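2-hydroxyethylphosphonate dioxygenase (Streptomyces viridochromogenes, PDB 4YAR) catalyses the oxidative cleavage of 2-hydroxyethylphosphonate by O2 to hydroxymethylphosphonate and formate at a non-heme iron site, a step in making the antibiotic bialaphos. Local coordinates at residues Ile134-Gly139 / Gly336-Val341; Val392-His397 / Val402-Ser407. The protein carries 1 engineered substitution. All coordinates share one frame; numbering follows the deposited sequence.

Contact 1. Residues Ile134-Gly139 / Gly336-Val341; sequences ITVNLG and GSFLRV
Ile134 reaches from strand 133-140 to the main chain of Gly336 on strand 335-343, and its side chain is a good one to walk along. CB stands 5.7 Å from Gly336 N. The shorter branch, CG2, stays back. The longer branch leaves anti to the carbonyl carbon (chi1 -73°), which sets CG1 on the way across, 5.0 Å from Gly336 N. With the last torsion extended, CD1 completes the reach: it lies 3.5 Å from Gly336 N and 3.9 Å from Gly336 CA. Gly336 has no side chain, and this is how a methyl can rest directly on its backbone.

Two residues further along both strands, Val136 and Phe338 approach from opposite directions. The CG2 methyl of Val136 comes obliquely to the far end of the ring, 3.9 Å from Phe338 CZ, with Phe338 CE1 almost as near. The strands splay apart from the Ile134-Gly336 end onward, leaving the Phe338 ring to span the wider gap to Val136. Further along, Asn137 folds into an Asx turn: its OD1 accepts from Gly139 N at 2.8 Å, a fairly straight bond (156°) with the donor well above the carbonyl plane. The same amide gives its ND2 to Leu159 O and Gly141 O, so both ends of the group are held.

The substrate-binding residue Ser196 is near, about 7 Å between its side chain and that of Ile134, and the engineered His176 is about 8 Å away on the same measure. The two strands belong to different sheets, consistent with the two cupin-like barrels of the enzyme meeting here. Strand 133-140 is bonded between 192-198 and 173-176; from strand 400-407, Leu403 packs on Phe338 and Leu138, and Phe405 on Val136.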
loop_
_atom_site.group_PDB
_atom_site.type_symbol
_atom_site.label_atom_id
_atom_site.label_comp_id
_atom_site.label_asym_id
_atom_site.label_seq_id
_atom_site.Cartn_x
_atom_site.Cartn_y
_atom_site.Cartn_z
ATOM N N ILE A 134 6.114 -6.492 4.317
ATOM C CA ILE A 134 7.254 -6.374 5.223
ATOM C C ILE A 134 6.989 -7.449 6.294
ATOM O O ILE A 134 5.870 -7.580 6.789
ATOM C CB ILE A 134 7.406 -4.941 5.870
ATOM C CG1 ILE A 134 7.913 -3.862 4.873
ATOM C CG2 ILE A 134 8.349 -4.942 7.069
ATOM C CD1 ILE A 134 7.777 -2.409 5.349
ATOM N N THR A 135 8.028 -8.206 6.640
ATOM C CA THR A 135 7.997 -9.216 7.665
ATOM C C THR A 135 9.111 -8.927 8.640
ATOM O O THR A 135 10.267 -8.619 8.270
ATOM C CB THR A 135 8.182 -10.656 7.127
ATOM O OG1 THR A 135 7.207 -10.899 6.088
ATOM C CG2 THR A 135 8.018 -11.659 8.259
ATOM N N VAL A 136 8.710 -8.903 9.881
ATOM C CA VAL A 136 9.637 -8.616 10.994
ATOM C C VAL A 136 9.494 -9.677 12.076
ATOM O O VAL A 136 8.389 -10.058 12.456
ATOM C CB VAL A 136 9.465 -7.187 11.529
ATOM C CG1 VAL A 136 8.076 -6.915 12.033
ATOM C CG2 VAL A 136 10.552 -6.821 12.543
ATOM N N ASN A 137 10.638 -10.096 12.593
ATOM C CA ASN A 137 10.678 -11.033 13.709
ATOM C C ASN A 137 10.489 -10.290 15.031
ATOM O O ASN A 137 11.275 -9.425 15.430
ATOM C CB ASN A 137 11.949 -11.861 13.725
ATOM C CG ASN A 137 11.918 -13.016 14.760
ATOM O OD1 ASN A 137 10.936 -13.231 15.531
ATOM N ND2 ASN A 137 12.984 -13.817 14.746
ATOM N N LEU A 138 9.436 -10.607 15.738
ATOM C CA LEU A 138 9.204 -10.014 17.075
ATOM C C LEU A 138 10.009 -10.737 18.200
ATOM O O LEU A 138 10.155 -10.252 19.350
ATOM C CB LEU A 138 7.709 -10.138 17.441
ATOM C CG LEU A 138 6.666 -9.331 16.660
ATOM C CD1 LEU A 138 5.190 -9.474 17.068
ATOM C CD2 LEU A 138 7.114 -7.881 16.547
ATOM N N GLY A 139 10.546 -11.867 17.891
ATOM C CA GLY A 139 11.177 -12.715 18.909
ATOM C C GLY A 139 10.248 -13.516 19.830
ATOM O O GLY A 139 9.076 -13.545 19.630
ATOM N N GLY A 336 8.000 0.654 6.984
ATOM C CA GLY A 336 8.027 0.094 8.388
ATOM C C GLY A 336 9.056 0.739 9.226
ATOM O O GLY A 336 10.194 0.871 8.778
ATOM N N SER A 337 8.683 1.108 10.471
ATOM C CA SER A 337 9.631 1.740 11.428
ATOM C C SER A 337 9.399 1.187 12.844
ATOM O O SER A 337 8.278 0.827 13.183
ATOM C CB SER A 337 9.417 3.281 11.451
ATOM O OG SER A 337 9.558 3.844 10.145
ATOM N N PHE A 338 10.464 1.088 13.624
ATOM C CA PHE A 338 10.369 0.877 15.088
ATOM C C PHE A 338 10.374 2.263 15.730
ATOM O O PHE A 338 11.223 3.091 15.367
ATOM C CB PHE A 338 11.528 0.088 15.640
ATOM C CG PHE A 338 11.815 -1.234 14.988
ATOM C CD1 PHE A 338 11.195 -2.413 15.435
ATOM C CD2 PHE A 338 12.778 -1.344 14.009
ATOM C CE1 PHE A 338 11.502 -3.637 14.833
ATOM C CE2 PHE A 338 13.168 -2.607 13.481
ATOM C CZ PHE A 338 12.454 -3.736 13.864
ATOM N N LEU A 339 9.442 2.519 16.621
ATOM C CA LEU A 339 9.365 3.798 17.367
ATOM C C LEU A 339 9.437 3.617 18.900
ATOM O O LEU A 339 8.632 2.937 19.500
ATOM C CB LEU A 339 8.122 4.561 17.067
ATOM C CG LEU A 339 7.835 5.038 15.662
ATOM C CD1 LEU A 339 6.581 5.855 15.661
ATOM C CD2 LEU A 339 9.001 5.916 15.149
ATOM N N ARG A 340 10.408 4.277 19.492
ATOM C CA ARG A 340 10.494 4.406 20.955
ATOM C C ARG A 340 9.815 5.707 21.444
ATOM O O ARG A 340 10.124 6.768 20.938
ATOM C CB ARG A 340 11.977 4.378 21.304
ATOM C CG ARG A 340 12.318 3.854 22.660
ATOM C CD ARG A 340 13.772 4.129 22.945
ATOM N NE ARG A 340 14.376 3.026 23.670
ATOM C CZ ARG A 340 15.567 3.075 24.277
ATOM N NH1 ARG A 340 16.305 4.190 24.243
ATOM N NH2 ARG A 340 16.027 1.997 24.920
ATOM N N VAL A 341 8.874 5.594 22.402
ATOM C CA VAL A 341 8.138 6.706 22.946
ATOM C C VAL A 341 8.655 6.900 24.395
ATOM O O VAL A 341 8.823 5.930 25.110
ATOM C CB VAL A 341 6.598 6.372 22.970
ATOM C CG1 VAL A 341 5.797 7.558 23.441
ATOM C CG2 VAL A 341 6.140 5.916 21.589
#

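Contact 2. Residues Val392-His397 / Val402-Ser407; sequences VRHRWH and VLKFGS
Trp396 lies against Val402 across the inside of what is probably a cupin-like β-barrel, where a three-stranded sheet ending in strand 394-397 faces the larger sheet that contains strand 400-407. The chain crosses from one sheet to the other through a short connection, so the two strands run in opposite senses.

The apolar part is a methyl on a ring face. Val402 CG2, anti to its backbone N, lies over one face of the indole, offset toward the rim, 4.0 Å from Trp396 CZ2, and the two side chains cross at about a right angle. The indole is carried inward with CG anti to the carbonyl carbon (chi1 -68°). Tyr358 meets the indole edge-to-face, and Val341 and Leu367 also pack on it.

The polar part is indirect. Lys404 stretches out nearly straight through its first three torsions, bringing NZ to 4.5 Å from His394 NE2. Both atoms hydrogen-bond to the hydroxyl of Tyr358, which therefore links the strands, and Lys404 NZ has a salt bridge to Asp352 besides. That carboxylate probably offsets the lysine charge beside the imidazole.

A local bond sets the turn of the His394 ring: ND1 donates to Val392 O at 2.8 Å (162°), with the oxygen only 7° out of the imidazole plane.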
loop_
_atom_site.group_PDB
_atom_site.type_symbol
_atom_site.label_atom_id
_atom_site.label_comp_id
_atom_site.label_asym_id
_atom_site.label_seq_id
_atom_site.Cartn_x
_atom_site.Cartn_y
_atom_site.Cartn_z
ATOM N N VAL A 392 -4.562 11.955 9.249
ATOM C CA VAL A 392 -5.110 12.066 10.574
ATOM C C VAL A 392 -3.980 12.454 11.519
ATOM O O VAL A 392 -3.054 11.722 11.708
ATOM C CB VAL A 392 -5.767 10.749 11.005
ATOM C CG1 VAL A 392 -6.111 10.739 12.467
ATOM C CG2 VAL A 392 -6.889 10.442 10.073
ATOM N N ARG A 393 -4.160 13.583 12.207
ATOM C CA ARG A 393 -3.111 14.097 13.084
ATOM C C ARG A 393 -3.261 13.363 14.431
ATOM O O ARG A 393 -4.333 13.178 14.949
ATOM C CB ARG A 393 -3.201 15.636 13.214
ATOM C CG ARG A 393 -2.249 16.342 14.172
ATOM C CD ARG A 393 -2.894 17.663 14.625
ATOM N NE ARG A 393 -2.641 18.738 13.673
ATOM C CZ ARG A 393 -3.389 19.847 13.540
ATOM N NH1 ARG A 393 -4.485 20.062 14.292
ATOM N NH2 ARG A 393 -3.054 20.766 12.628
ATOM N N HIS A 394 -2.158 12.876 14.893
ATOM C CA HIS A 394 -2.114 12.004 16.100
ATOM C C HIS A 394 -0.744 12.061 16.739
ATOM O O HIS A 394 0.239 12.652 16.226
ATOM C CB HIS A 394 -2.522 10.533 15.735
ATOM C CG HIS A 394 -1.577 9.853 14.790
ATOM N ND1 HIS A 394 -1.493 10.156 13.448
ATOM C CD2 HIS A 394 -0.654 8.886 15.015
ATOM C CE1 HIS A 394 -0.589 9.388 12.875
ATOM N NE2 HIS A 394 -0.057 8.614 13.810
ATOM N N ARG A 395 -0.674 11.511 17.943
ATOM C CA ARG A 395 0.568 11.479 18.679
ATOM C C ARG A 395 0.466 10.346 19.717
ATOM O O ARG A 395 -0.604 9.877 20.043
ATOM C CB ARG A 395 0.809 12.828 19.372
ATOM C CG ARG A 395 -0.283 13.135 20.345
ATOM C CD ARG A 395 -0.232 14.598 20.728
ATOM N NE ARG A 395 -0.785 15.427 19.663
ATOM C CZ ARG A 395 -2.070 15.571 19.387
ATOM N NH1 ARG A 395 -2.974 15.011 20.138
ATOM N NH2 ARG A 395 -2.451 16.339 18.354
ATOM N N TRP A 396 1.620 9.887 20.146
ATOM C CA TRP A 396 1.742 8.867 21.229
ATOM C C TRP A 396 2.378 9.527 22.482
ATOM O O TRP A 396 3.349 10.294 22.338
ATOM C CB TRP A 396 2.590 7.711 20.802
ATOM C CG TRP A 396 2.033 6.840 19.749
ATOM C CD1 TRP A 396 2.253 6.967 18.423
ATOM C CD2 TRP A 396 1.199 5.674 19.914
ATOM N NE1 TRP A 396 1.573 5.969 17.733
ATOM C CE2 TRP A 396 0.921 5.167 18.623
ATOM C CE3 TRP A 396 0.630 5.021 21.010
ATOM C CZ2 TRP A 396 0.123 4.051 18.425
ATOM C CZ3 TRP A 396 -0.167 3.939 20.809
ATOM C CH2 TRP A 396 -0.386 3.422 19.527
ATOM N N HIS A 397 1.850 9.182 23.663
ATOM C CA HIS A 397 2.447 9.552 24.987
ATOM C C HIS A 397 2.687 8.245 25.777
ATOM O O HIS A 397 2.055 7.220 25.509
ATOM C CB HIS A 397 1.541 10.457 25.921
ATOM C CG HIS A 397 1.009 11.717 25.287
ATOM N ND1 HIS A 397 1.781 12.578 24.521
ATOM C CD2 HIS A 397 -0.218 12.282 25.349
ATOM C CE1 HIS A 397 1.034 13.594 24.095
ATOM N NE2 HIS A 397 -0.177 13.434 24.591
ATOM N N VAL A 402 6.426 1.074 19.958
ATOM C CA VAL A 402 5.397 0.730 19.044
ATOM C C VAL A 402 6.004 0.477 17.673
ATOM O O VAL A 402 6.950 1.185 17.277
ATOM C CB VAL A 402 4.304 1.826 19.045
ATOM C CG1 VAL A 402 4.816 3.133 18.453
ATOM C CG2 VAL A 402 3.089 1.394 18.253
ATOM N N LEU A 403 5.432 -0.463 16.933
ATOM C CA LEU A 403 5.857 -0.648 15.515
ATOM C C LEU A 403 4.880 0.128 14.632
ATOM O O LEU A 403 3.680 0.124 14.903
ATOM C CB LEU A 403 5.826 -2.132 15.162
ATOM C CG LEU A 403 6.674 -3.135 15.959
ATOM C CD1 LEU A 403 6.816 -4.478 15.280
ATOM C CD2 LEU A 403 8.009 -2.552 16.266
ATOM N N LYS A 404 5.434 0.871 13.659
ATOM C CA LYS A 404 4.674 1.704 12.769
ATOM C C LYS A 404 4.808 1.157 11.357
ATOM O O LYS A 404 5.909 1.175 10.748
ATOM C CB LYS A 404 5.152 3.132 12.802
ATOM C CG LYS A 404 4.537 4.004 11.730
ATOM C CD LYS A 404 4.924 5.432 12.038
ATOM C CE LYS A 404 4.314 6.406 11.048
ATOM N NZ LYS A 404 3.777 7.504 11.824
ATOM N N PHE A 405 3.706 0.750 10.798
ATOM C CA PHE A 405 3.674 0.254 9.400
ATOM C C PHE A 405 2.882 1.242 8.579
ATOM O O PHE A 405 1.931 1.893 9.056
ATOM C CB PHE A 405 3.074 -1.163 9.293
ATOM C CG PHE A 405 3.805 -2.222 10.056
ATOM C CD1 PHE A 405 4.919 -2.865 9.491
ATOM C CD2 PHE A 405 3.453 -2.537 11.343
ATOM C CE1 PHE A 405 5.588 -3.885 10.174
ATOM C CE2 PHE A 405 4.106 -3.559 12.026
ATOM C CZ PHE A 405 5.191 -4.208 11.453
ATOM N N GLY A 406 3.156 1.281 7.274
ATOM C CA GLY A 406 2.442 2.118 6.415
ATOM C C GLY A 406 2.179 1.501 5.066
ATOM O O GLY A 406 2.974 0.812 4.499
ATOM N N SER A 407 0.979 1.777 4.578
ATOM C CA SER A 407 0.546 1.314 3.262
ATOM C C SER A 407 -0.538 2.257 2.735
ATOM O O SER A 407 -0.943 3.186 3.433
ATOM C CB SER A 407 -0.004 -0.106 3.352
ATOM O OG SER A 407 -1.037 -0.270 4.340
#

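Overall arrangement
From the N terminus, the chain reaches strand 133-140 after three earlier strands of the six-stranded sheet. Then 196 residues, which include two more strands of that sheet and a run of helices, separate it from 336-341, where contact 1 closes. Contact 2 opens later and closes after four residues; the two are in series, neither nested nor crossed. Contact 1 ties one sheet to another, whereas contact 2 joins the three-stranded and seven-stranded sheets, probably the two walls of the second cupin-like barrel. They share the seven-stranded sheet, where 335-343 and 400-407 are neighbours. Ser337 N probably bonds to Lys404 O at 2.8 Å, and Leu403 touches Leu138 and Phe338, one methyl to each.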